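Local coordinates for protein transcriptional regulator, LuxR family (Burkholderia thailandensis, PDB 3MQQ) that probably regulates transcription by binding DNA, this chain being its PAS domain, a piece of a longer LuxR-family protein, at residues 17-27 and 39-50; 31-39 and 80-88. All coordinates share one frame; numbering follows the deposited sequence. Where two conformers were deposited one is given.

Contact 1 of 2, residues 17-27 and 39-50. With NA (sodium ion), chain K; EOH (ethanol), chain H.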
loop_
_atom_site.group_PDB
_atom_site.type_symbol
_atom_site.label_atom_id
_atom_site.label_comp_id
_atom_site.label_asym_id
_atom_site.label_seq_id
_atom_site.Cartn_x
_atom_site.Cartn_y
_atom_site.Cartn_z
ATOM N N VAL B 17 2.127 -5.093 -7.181
ATOM C CA VAL B 17 2.302 -6.211 -8.134
ATOM C C VAL B 17 0.995 -6.926 -8.277
ATOM O O VAL B 17 0.345 -7.219 -7.280
ATOM C CB VAL B 17 3.366 -7.271 -7.650
ATOM C CG1 VAL B 17 3.287 -8.597 -8.466
ATOM C CG2 VAL B 17 4.780 -6.702 -7.671
ATOM N N LEU B 18 0.601 -7.221 -9.522
ATOM C CA LEU B 18 -0.427 -8.231 -9.815
ATOM C C LEU B 18 0.327 -9.519 -10.146
ATOM O O LEU B 18 1.127 -9.526 -11.066
ATOM C CB LEU B 18 -1.322 -7.787 -10.988
ATOM C CG LEU B 18 -1.812 -6.350 -10.912
ATOM C CD1 LEU B 18 -2.715 -6.009 -12.135
ATOM C CD2 LEU B 18 -2.575 -6.145 -9.592
ATOM N N SER B 19 0.152 -10.557 -9.322
ATOM C CA SER B 19 0.970 -11.781 -9.450
ATOM C C SER B 19 0.127 -12.955 -9.936
ATOM O O SER B 19 -1.126 -12.907 -9.988
ATOM C CB SER B 19 1.606 -12.134 -8.107
ATOM O OG SER B 19 0.594 -12.643 -7.218
ATOM N N ARG B 20 0.842 -14.004 -10.331
ATOM C CA ARG B 20 0.226 -15.312 -10.603
ATOM C C ARG B 20 1.330 -16.341 -10.444
ATOM O O ARG B 20 2.391 -16.211 -11.060
ATOM C CB ARG B 20 -0.410 -15.352 -11.997
ATOM C CG ARG B 20 -1.129 -16.632 -12.294
ATOM C CD ARG B 20 -2.248 -16.395 -13.312
ATOM N NE ARG B 20 -1.811 -16.092 -14.681
ATOM C CZ ARG B 20 -0.669 -16.479 -15.257
ATOM N NH1 ARG B 20 -0.432 -16.143 -16.517
ATOM N NH2 ARG B 20 0.246 -17.176 -14.596
ATOM N N ASP B 21 1.086 -17.330 -9.586
ATOM C CA ASP B 21 2.070 -18.381 -9.271
ATOM C C ASP B 21 3.483 -17.852 -8.959
ATOM O O ASP B 21 4.499 -18.395 -9.423
ATOM C CB ASP B 21 2.080 -19.410 -10.397
ATOM C CG ASP B 21 0.702 -19.974 -10.666
ATOM O OD1 ASP B 21 -0.115 -20.057 -9.718
ATOM O OD2 ASP B 21 0.436 -20.334 -11.823
ATOM N N ARG B 22 3.511 -16.792 -8.158
ATOM C CA ARG B 22 4.736 -16.160 -7.673
ATOM C C ARG B 22 5.547 -15.506 -8.792
ATOM O O ARG B 22 6.756 -15.317 -8.646
ATOM C CB ARG B 22 5.611 -17.096 -6.805
ATOM C CG ARG B 22 4.834 -17.907 -5.753
ATOM C CD ARG B 22 5.793 -18.642 -4.836
ATOM N NE ARG B 22 6.380 -17.728 -3.856
ATOM C CZ ARG B 22 7.331 -18.067 -2.989
ATOM N NH1 ARG B 22 7.810 -17.169 -2.126
ATOM N NH2 ARG B 22 7.802 -19.296 -2.991
ATOM N N VAL B 23 4.873 -15.208 -9.910
ATOM C CA VAL B 23 5.451 -14.443 -10.996
ATOM C C VAL B 23 4.773 -13.064 -11.056
ATOM O O VAL B 23 3.556 -12.946 -10.872
ATOM C CB VAL B 23 5.283 -15.165 -12.332
ATOM C CG1 VAL B 23 5.835 -14.299 -13.506
ATOM C CG2 VAL B 23 6.028 -16.509 -12.265
ATOM N N ILE B 24 5.566 -12.027 -11.316
ATOM C CA ILE B 24 5.038 -10.672 -11.449
ATOM C C ILE B 24 4.395 -10.522 -12.836
ATOM O O ILE B 24 5.100 -10.554 -13.837
ATOM C CB ILE B 24 6.157 -9.647 -11.348
ATOM C CG1 ILE B 24 6.830 -9.693 -9.955
ATOM C CG2 ILE B 24 5.648 -8.252 -11.725
ATOM C CD1 ILE B 24 8.084 -8.769 -9.880
ATOM N N GLU B 25 3.070 -10.377 -12.896
ATOM C CA GLU B 25 2.385 -10.195 -14.181
ATOM C C GLU B 25 2.267 -8.717 -14.553
ATOM O O GLU B 25 2.264 -8.359 -15.742
ATOM C CB GLU B 25 1.016 -10.875 -14.177
ATOM C CG GLU B 25 1.067 -12.328 -13.758
ATOM C CD GLU B 25 1.542 -13.237 -14.870
ATOM O OE1 GLU B 25 0.685 -13.872 -15.505
ATOM O OE2 GLU B 25 2.762 -13.310 -15.116
ATOM N N ASP B 26 2.187 -7.858 -13.533
ATOM C CA ASP B 26 2.183 -6.421 -13.762
ATOM C C ASP B 26 2.722 -5.766 -12.514
ATOM O O ASP B 26 2.642 -6.341 -11.433
ATOM C CB ASP B 26 0.775 -5.915 -14.105
ATOM C CG ASP B 26 0.771 -4.531 -14.733
ATOM O OD1 ASP B 26 1.844 -3.960 -15.047
ATOM O OD2 ASP B 26 -0.341 -4.002 -14.947
ATOM N N CYS B 27 3.306 -4.583 -12.678
ATOM C CA CYS B 27 3.808 -3.856 -11.529
ATOM C C CYS B 27 3.868 -2.379 -11.881
ATOM O O CYS B 27 3.724 -1.968 -13.049
ATOM C CB CYS B 27 5.202 -4.375 -11.059
ATOM S SG CYS B 27 6.614 -3.922 -12.153
ATOM N N ARG B 39 10.616 -1.387 -15.097
ATOM C CA ARG B 39 9.432 -2.246 -15.040
ATOM C C ARG B 39 9.586 -3.438 -15.983
ATOM O O ARG B 39 9.223 -4.558 -15.635
ATOM C CB ARG B 39 8.171 -1.465 -15.431
ATOM C CG ARG B 39 7.614 -0.515 -14.386
ATOM C CD ARG B 39 6.213 -0.025 -14.827
ATOM N NE ARG B 39 5.356 -1.117 -15.298
ATOM C CZ ARG B 39 4.685 -1.118 -16.445
ATOM N NH1 ARG B 39 4.738 -0.069 -17.261
ATOM N NH2 ARG B 39 3.941 -2.168 -16.771
ATOM N N ALA B 40 10.142 -3.184 -17.168
ATOM C CA ALA B 40 10.400 -4.241 -18.149
ATOM C C ALA B 40 11.261 -5.364 -17.571
ATOM O O ALA B 40 11.132 -6.511 -17.996
ATOM C CB ALA B 40 11.059 -3.667 -19.389
ATOM N N ASP B 41 12.146 -5.044 -16.628
ATOM C CA ASP B 41 12.990 -6.075 -15.989
ATOM C C ASP B 41 12.184 -6.988 -15.063
ATOM O O ASP B 41 12.603 -8.103 -14.777
ATOM C CB ASP B 41 14.162 -5.462 -15.208
ATOM C CG ASP B 41 15.149 -4.711 -16.107
ATOM O OD1 ASP B 41 15.556 -5.244 -17.170
ATOM O OD2 ASP B 41 15.520 -3.577 -15.744
ATOM N N LEU B 42 11.025 -6.508 -14.610
ATOM C CA LEU B 42 10.247 -7.218 -13.599
ATOM C C LEU B 42 9.058 -7.964 -14.167
ATOM O O LEU B 42 8.610 -8.954 -13.592
ATOM C CB LEU B 42 9.806 -6.258 -12.476
ATOM C CG LEU B 42 10.961 -5.762 -11.595
ATOM C CD1 LEU B 42 10.586 -4.510 -10.844
ATOM C CD2 LEU B 42 11.330 -6.880 -10.633
ATOM N N ILE B 43 8.520 -7.478 -15.273
ATOM C CA ILE B 43 7.373 -8.131 -15.884
ATOM C C ILE B 43 7.727 -9.545 -16.351
ATOM O O ILE B 43 8.610 -9.753 -17.191
ATOM C CB ILE B 43 6.819 -7.316 -17.054
ATOM C CG1 ILE B 43 6.421 -5.922 -16.561
ATOM C CG2 ILE B 43 5.652 -8.052 -17.724
ATOM C CD1 ILE B 43 5.336 -5.917 -15.528
ATOM N N GLY B 44 7.023 -10.516 -15.783
ATOM C CA GLY B 44 7.236 -11.915 -16.125
ATOM C C GLY B 44 8.409 -12.487 -15.369
ATOM O O GLY B 44 8.894 -13.544 -15.705
ATOM N N ARG B 45 8.866 -11.774 -14.343
ATOM C CA ARG B 45 9.934 -12.258 -13.468
ATOM C C ARG B 45 9.369 -12.997 -12.256
ATOM O O ARG B 45 8.413 -12.493 -11.623
ATOM C CB ARG B 45 10.813 -11.062 -13.025
ATOM C CG ARG B 45 12.189 -11.463 -12.541
ATOM C CD ARG B 45 13.110 -11.896 -13.708
ATOM N NE ARG B 45 13.666 -10.726 -14.363
ATOM C CZ ARG B 45 14.850 -10.659 -14.964
ATOM N NH1 ARG B 45 15.681 -11.710 -15.006
ATOM N NH2 ARG B 45 15.220 -9.527 -15.535
ATOM N N SER B 46 9.924 -14.179 -11.942
ATOM C CA SER B 46 9.621 -14.833 -10.644
ATOM C C SER B 46 9.995 -13.906 -9.477
ATOM O O SER B 46 11.029 -13.247 -9.526
ATOM C CB SER B 46 10.385 -16.146 -10.476
ATOM O OG SER B 46 10.118 -16.684 -9.181
ATOM N N PHE B 47 9.154 -13.835 -8.447
ATOM C CA PHE B 47 9.532 -13.164 -7.197
ATOM C C PHE B 47 10.872 -13.657 -6.664
ATOM O O PHE B 47 11.541 -12.940 -5.938
ATOM C CB PHE B 47 8.484 -13.425 -6.139
ATOM C CG PHE B 47 7.278 -12.535 -6.211
ATOM C CD1 PHE B 47 7.394 -11.138 -6.301
ATOM C CD2 PHE B 47 6.026 -13.087 -6.083
ATOM C CE1 PHE B 47 6.244 -10.329 -6.303
ATOM C CE2 PHE B 47 4.867 -12.285 -6.076
ATOM C CZ PHE B 47 4.981 -10.914 -6.189
ATOM N N GLU B 48 11.278 -14.882 -7.016
ATOM C CA GLU B 48 12.538 -15.466 -6.477
ATOM C C GLU B 48 13.750 -14.528 -6.593
ATOM O O GLU B 48 14.639 -14.506 -5.720
ATOM C CB GLU B 48 12.830 -16.792 -7.216
ATOM C CG GLU B 48 14.082 -17.607 -6.792
ATOM C CD GLU B 48 14.249 -18.903 -7.620
ATOM O OE1 GLU B 48 15.102 -19.742 -7.256
ATOM O OE2 GLU B 48 13.534 -19.089 -8.644
ATOM N N VAL B 49 13.781 -13.749 -7.670
ATOM C CA VAL B 49 14.932 -12.865 -7.937
ATOM C C VAL B 49 15.023 -11.673 -6.965
ATOM O O VAL B 49 16.058 -11.030 -6.867
ATOM C CB VAL B 49 15.006 -12.418 -9.442
ATOM C CG1 VAL B 49 15.131 -13.620 -10.335
ATOM C CG2 VAL B 49 13.817 -11.547 -9.872
ATOM N N LEU B 50 13.924 -11.399 -6.276
ATOM C CA LEU B 50 13.819 -10.255 -5.389
ATOM C C LEU B 50 14.263 -10.673 -3.997
ATOM O O LEU B 50 14.461 -9.840 -3.149
ATOM C CB LEU B 50 12.390 -9.712 -5.338
ATOM C CG LEU B 50 11.678 -9.330 -6.638
ATOM C CD1 LEU B 50 10.218 -8.985 -6.327
ATOM C CD2 LEU B 50 12.373 -8.197 -7.378
HETATM NA NA NA K . 1.391 -15.248 -6.860
HETATM C C1 EOH H . 5.798 -14.163 -2.864
HETATM C C2 EOH H . 5.116 -15.343 -3.495
HETATM O O EOH H . 7.084 -14.505 -2.441
HETATM O O HOH W 1 8.013 -18.068 -9.427
HETATM O O HOH W 2 2.852 -14.916 -4.615
#
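Phe47 and Ile24, which bury the most surface here, meet where an outer strand of the PAS sheet receives the chain that returns from the helical side. CG1 of Ile24 comes up to CE1 of the Phe47 ring at 3.8 Å, the two side chains crossing at about a right angle. Val17 and Phe47 point toward each other, CG1 of Val17 3.7 Å from CZ of Phe47, and Ser19 CB rests by CE2. With CG1 beside its own backbone N (chi1 -63°), Ile24 sends CD1 on to CD2 of Leu42 and, farther off, to Leu50, while its CB sits 3.4 Å from Leu42 O.

The backbone fixes this register through three bonds round a single bridge between Val23 and Ser46. Phe47 N donates to Arg22 O, and Ile24 N donates almost straight (179°) to Arg45 O. Gly44 N reaches Ile24 O at 2.7 Å. Gly44 has positive phi within the type II turn from Leu42 to Arg45.

Cys27, third in buried area, lays SG against Leu42 CB and Ile43 CD1. Its carbonyl oxygen takes a weak bond from Arg39 NE, and Asp26 OD1 a weak, long salt bridge from Arg39 NH2; the firmer partner of Asp26 is Tyr5 of the second subunit.

Ser19 OG helps bind the sodium ion, which Leu103 and Ala104 also coordinate. Trp108 of strand 106-112 meets the Phe47 ring edge-to-face, Phe57 of helix 54-71 packs on it too, and Leu31 of helix 29-34 touches Val17, Ile24 and Leu42.

Contact 2 of 2, residues 31-39 and 80-88. With EOH (ethanol), chain I.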
loop_
_atom_site.group_PDB
_atom_site.type_symbol
_atom_site.label_atom_id
_atom_site.label_comp_id
_atom_site.label_asym_id
_atom_site.label_seq_id
_atom_site.Cartn_x
_atom_site.Cartn_y
_atom_site.Cartn_z
ATOM N N LEU B 31 7.611 -0.020 -7.672
ATOM C CA LEU B 31 8.283 -1.327 -7.478
ATOM C C LEU B 31 9.640 -1.345 -8.182
ATOM O O LEU B 31 10.650 -1.788 -7.596
ATOM C CB LEU B 31 7.418 -2.494 -7.962
ATOM C CG LEU B 31 8.117 -3.805 -7.570
ATOM C CD1 LEU B 31 7.905 -4.147 -6.080
ATOM C CD2 LEU B 31 7.709 -4.953 -8.481
ATOM N N ALA B 32 9.671 -0.862 -9.423
ATOM C CA ALA B 32 10.906 -0.721 -10.204
ATOM C C ALA B 32 11.938 0.128 -9.450
ATOM O O ALA B 32 13.121 -0.221 -9.402
ATOM C CB ALA B 32 10.618 -0.121 -11.562
ATOM N N ALA B 33 11.471 1.232 -8.864
ATOM C CA ALA B 33 12.337 2.145 -8.123
ATOM C C ALA B 33 12.960 1.423 -6.940
ATOM O O ALA B 33 14.181 1.488 -6.750
ATOM C CB ALA B 33 11.570 3.416 -7.675
ATOM N N ILE B 34 12.124 0.700 -6.184
ATOM C CA ILE B 34 12.605 0.017 -4.985
ATOM C C ILE B 34 13.708 -0.968 -5.360
ATOM O O ILE B 34 14.758 -1.038 -4.693
ATOM C CB ILE B 34 11.465 -0.728 -4.255
ATOM C CG1 ILE B 34 10.420 0.259 -3.698
ATOM C CG2 ILE B 34 12.031 -1.639 -3.159
ATOM C CD1 ILE B 34 9.087 -0.401 -3.295
ATOM N N PHE B 35 13.484 -1.706 -6.445
ATOM C CA PHE B 35 14.422 -2.751 -6.855
ATOM C C PHE B 35 15.503 -2.300 -7.837
ATOM O O PHE B 35 16.256 -3.115 -8.374
ATOM C CB PHE B 35 13.659 -4.009 -7.298
ATOM C CG PHE B 35 13.044 -4.736 -6.148
ATOM C CD1 PHE B 35 13.809 -5.608 -5.372
ATOM C CD2 PHE B 35 11.730 -4.480 -5.772
ATOM C CE1 PHE B 35 13.242 -6.255 -4.262
ATOM C CE2 PHE B 35 11.150 -5.126 -4.692
ATOM C CZ PHE B 35 11.924 -6.006 -3.922
ATOM N N ARG B 36 15.584 -0.984 -8.025
ATOM C CA ARG B 36 16.602 -0.342 -8.862
ATOM C C ARG B 36 16.722 -0.936 -10.257
ATOM O O ARG B 36 17.837 -1.223 -10.728
ATOM C CB ARG B 36 17.983 -0.378 -8.173
ATOM C CG ARG B 36 17.991 0.009 -6.709
ATOM C CD ARG B 36 17.669 1.484 -6.454
ATOM N NE ARG B 36 17.984 1.901 -5.080
ATOM C CZ ARG B 36 17.086 2.266 -4.165
ATOM N NH1 ARG B 36 15.790 2.297 -4.452
ATOM N NH2 ARG B 36 17.496 2.632 -2.958
ATOM N N CYS B 37 15.580 -1.085 -10.930
ATOM C CA CYS B 37 15.561 -1.583 -12.306
ATOM C C CYS B 37 14.409 -0.944 -13.074
ATOM O O CYS B 37 13.766 -0.029 -12.566
ATOM C CB CYS B 37 15.410 -3.096 -12.308
ATOM S SG CYS B 37 13.936 -3.652 -11.441
ATOM N N ALA B 38 14.171 -1.416 -14.298
ATOM C CA ALA B 38 13.014 -0.971 -15.084
ATOM C C ALA B 38 11.825 -1.900 -14.882
ATOM O O ALA B 38 11.999 -3.075 -14.559
ATOM C CB ALA B 38 13.366 -0.913 -16.532
ATOM N N ARG B 39 10.616 -1.387 -15.097
ATOM C CA ARG B 39 9.432 -2.246 -15.040
ATOM C C ARG B 39 9.586 -3.438 -15.983
ATOM O O ARG B 39 9.223 -4.558 -15.635
ATOM C CB ARG B 39 8.171 -1.465 -15.431
ATOM C CG ARG B 39 7.614 -0.515 -14.386
ATOM C CD ARG B 39 6.213 -0.025 -14.827
ATOM N NE ARG B 39 5.356 -1.117 -15.298
ATOM C CZ ARG B 39 4.685 -1.118 -16.445
ATOM N NH1 ARG B 39 4.738 -0.069 -17.261
ATOM N NH2 ARG B 39 3.941 -2.168 -16.771
HETATM N N MSE B 80 14.963 -8.146 1.459
HETATM C CA MSE B 80 14.930 -8.419 0.038
HETATM C C MSE B 80 16.194 -7.898 -0.628
HETATM O O MSE B 80 17.039 -7.310 0.038
HETATM C CB MSE B 80 13.653 -7.806 -0.577
HETATM C CG MSE B 80 12.385 -8.343 0.120
HETATM SE SE MSE B 80 12.064 -10.220 -0.236
HETATM C CE MSE B 80 11.099 -10.042 -1.914
ATOM N N LYS B 81 16.304 -8.148 -1.926
ATOM C CA LYS B 81 17.503 -7.868 -2.712
ATOM C C LYS B 81 17.217 -6.977 -3.929
ATOM O O LYS B 81 16.494 -7.371 -4.851
ATOM C CB LYS B 81 18.128 -9.194 -3.175
ATOM C CG LYS B 81 19.507 -9.029 -3.805
ATOM C CD LYS B 81 20.115 -10.387 -4.128
ATOM C CE LYS B 81 19.427 -11.011 -5.330
ATOM N NZ LYS B 81 19.211 -9.964 -6.350
ATOM N N ARG B 82 17.837 -5.797 -3.964
ATOM C CA ARG B 82 17.753 -4.923 -5.143
ATOM C C ARG B 82 18.552 -5.494 -6.318
ATOM O O ARG B 82 19.467 -6.294 -6.119
ATOM C CB ARG B 82 18.239 -3.498 -4.810
ATOM C CG ARG B 82 17.644 -2.895 -3.540
ATOM C CD ARG B 82 18.069 -1.434 -3.359
ATOM N NE ARG B 82 17.967 -0.938 -1.985
ATOM C CZ ARG B 82 16.871 -0.396 -1.459
ATOM N NH1 ARG B 82 15.748 -0.304 -2.187
ATOM N NH2 ARG B 82 16.890 0.043 -0.213
ATOM N N ALA B 83 18.185 -5.120 -7.542
ATOM C CA ALA B 83 19.037 -5.401 -8.694
ATOM C C ALA B 83 20.447 -4.902 -8.366
ATOM O O ALA B 83 20.621 -3.774 -7.899
ATOM C CB ALA B 83 18.496 -4.731 -9.965
ATOM N N GLY B 84 21.442 -5.757 -8.564
ATOM C CA GLY B 84 22.822 -5.394 -8.228
ATOM C C GLY B 84 23.250 -5.910 -6.864
ATOM O O GLY B 84 24.422 -5.799 -6.490
ATOM N N GLY B 85 22.304 -6.471 -6.114
ATOM C CA GLY B 85 22.640 -7.215 -4.894
ATOM C C GLY B 85 22.434 -6.578 -3.525
ATOM O O GLY B 85 22.499 -7.281 -2.514
ATOM N N GLU B 86 22.177 -5.272 -3.457
ATOM C CA GLU B 86 22.010 -4.631 -2.138
ATOM C C GLU B 86 20.824 -5.219 -1.386
ATOM O O GLU B 86 19.718 -5.269 -1.919
ATOM C CB GLU B 86 21.834 -3.107 -2.220
ATOM C CG GLU B 86 21.653 -2.465 -0.837
ATOM C CD GLU B 86 21.549 -0.937 -0.859
ATOM O OE1 GLU B 86 20.650 -0.391 -1.538
ATOM O OE2 GLU B 86 22.364 -0.285 -0.173
ATOM N N LEU B 87 21.074 -5.640 -0.151
ATOM C CA LEU B 87 20.029 -6.191 0.708
ATOM C C LEU B 87 19.381 -5.065 1.517
ATOM O O LEU B 87 20.064 -4.130 1.978
ATOM C CB LEU B 87 20.610 -7.306 1.611
ATOM C CG LEU B 87 21.229 -8.501 0.864
ATOM C CD1 LEU B 87 21.822 -9.520 1.830
ATOM C CD2 LEU B 87 20.229 -9.189 -0.078
ATOM N N PHE B 88 18.062 -5.130 1.653
ATOM C CA PHE B 88 17.324 -4.058 2.327
ATOM C C PHE B 88 16.066 -4.611 2.947
ATOM O O PHE B 88 15.585 -5.678 2.560
ATOM C CB PHE B 88 16.972 -2.933 1.345
ATOM C CG PHE B 88 15.874 -3.289 0.386
ATOM C CD1 PHE B 88 14.591 -2.739 0.531
ATOM C CD2 PHE B 88 16.117 -4.167 -0.678
ATOM C CE1 PHE B 88 13.583 -3.055 -0.364
ATOM C CE2 PHE B 88 15.093 -4.500 -1.574
ATOM C CZ PHE B 88 13.839 -3.949 -1.419
HETATM C C1 EOH I . 12.642 3.182 -3.733
HETATM C C2 EOH I . 11.967 4.506 -3.387
HETATM O O EOH I . 13.504 2.618 -2.744
#
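Phe35 and Arg36, at the Schellman motif that ends helix 29-34, meet the hairpin joining strands 74-81 and 87-96 of the PAS fold. The apolar share centres on two rings: Phe88 turns its edge to the face of Phe35 in an offset edge-to-face pair, planes at 71° and centroids 5.4 Å apart. Ile34 CG2 presses on Phe88 CZ at 3.4 Å, and Met80 CB lies at the rim of the Phe35 ring.

Two hydrogen bonds tie helix end to hairpin. Arg82 NH1 reaches Ile34 O at 2.8 Å, in the carbonyl plane and on a lone pair, while Ala83 N meets Phe35 O at 2.9 Å from above its carbonyl plane.

Charge enters through stacked guanidinium groups. Arg36, bent at chi2 (-68°), lies flat on Arg82, and Phe88 covers the opposite face of Arg82. Glu86 OE1 binds Arg82 NE and Asp112 pairs with its NH1, so these carboxylates probably ease the closeness of two cations. Arg36 NH1 donates to an ethanol, probably from the crystallisation liquor. NH1 of Arg36 also donates to Ala33 O at 2.9 Å, reaching it from the opposite face of its carbonyl plane to Arg36 N.

How the contacts relate
Contacts 1 and 2 both reach the same sheet, their centres about 13 Å apart, and their segments alternate along the chain. Contact 1 involves the outermost strand 23-27, contact 2 the strand 74-81 at the other border. Helix 29-34 follows strand 23-27 and precedes helix 39-42, so the second segment of contact 1 comes straight after the first segment of contact 2. Arg39 belongs to both segment pairs, though it makes its contacts only in contact 1. They also touch directly: Leu50 O lies 2.8 Å from Lys81 N, a probable hydrogen bond, and Val17 CG2 packs on Leu31 CD2 at 3.5 Å. The sodium ion belongs to contact 1, through Ser19; the Met80 side chain of contact 2 stays about 12 Å away.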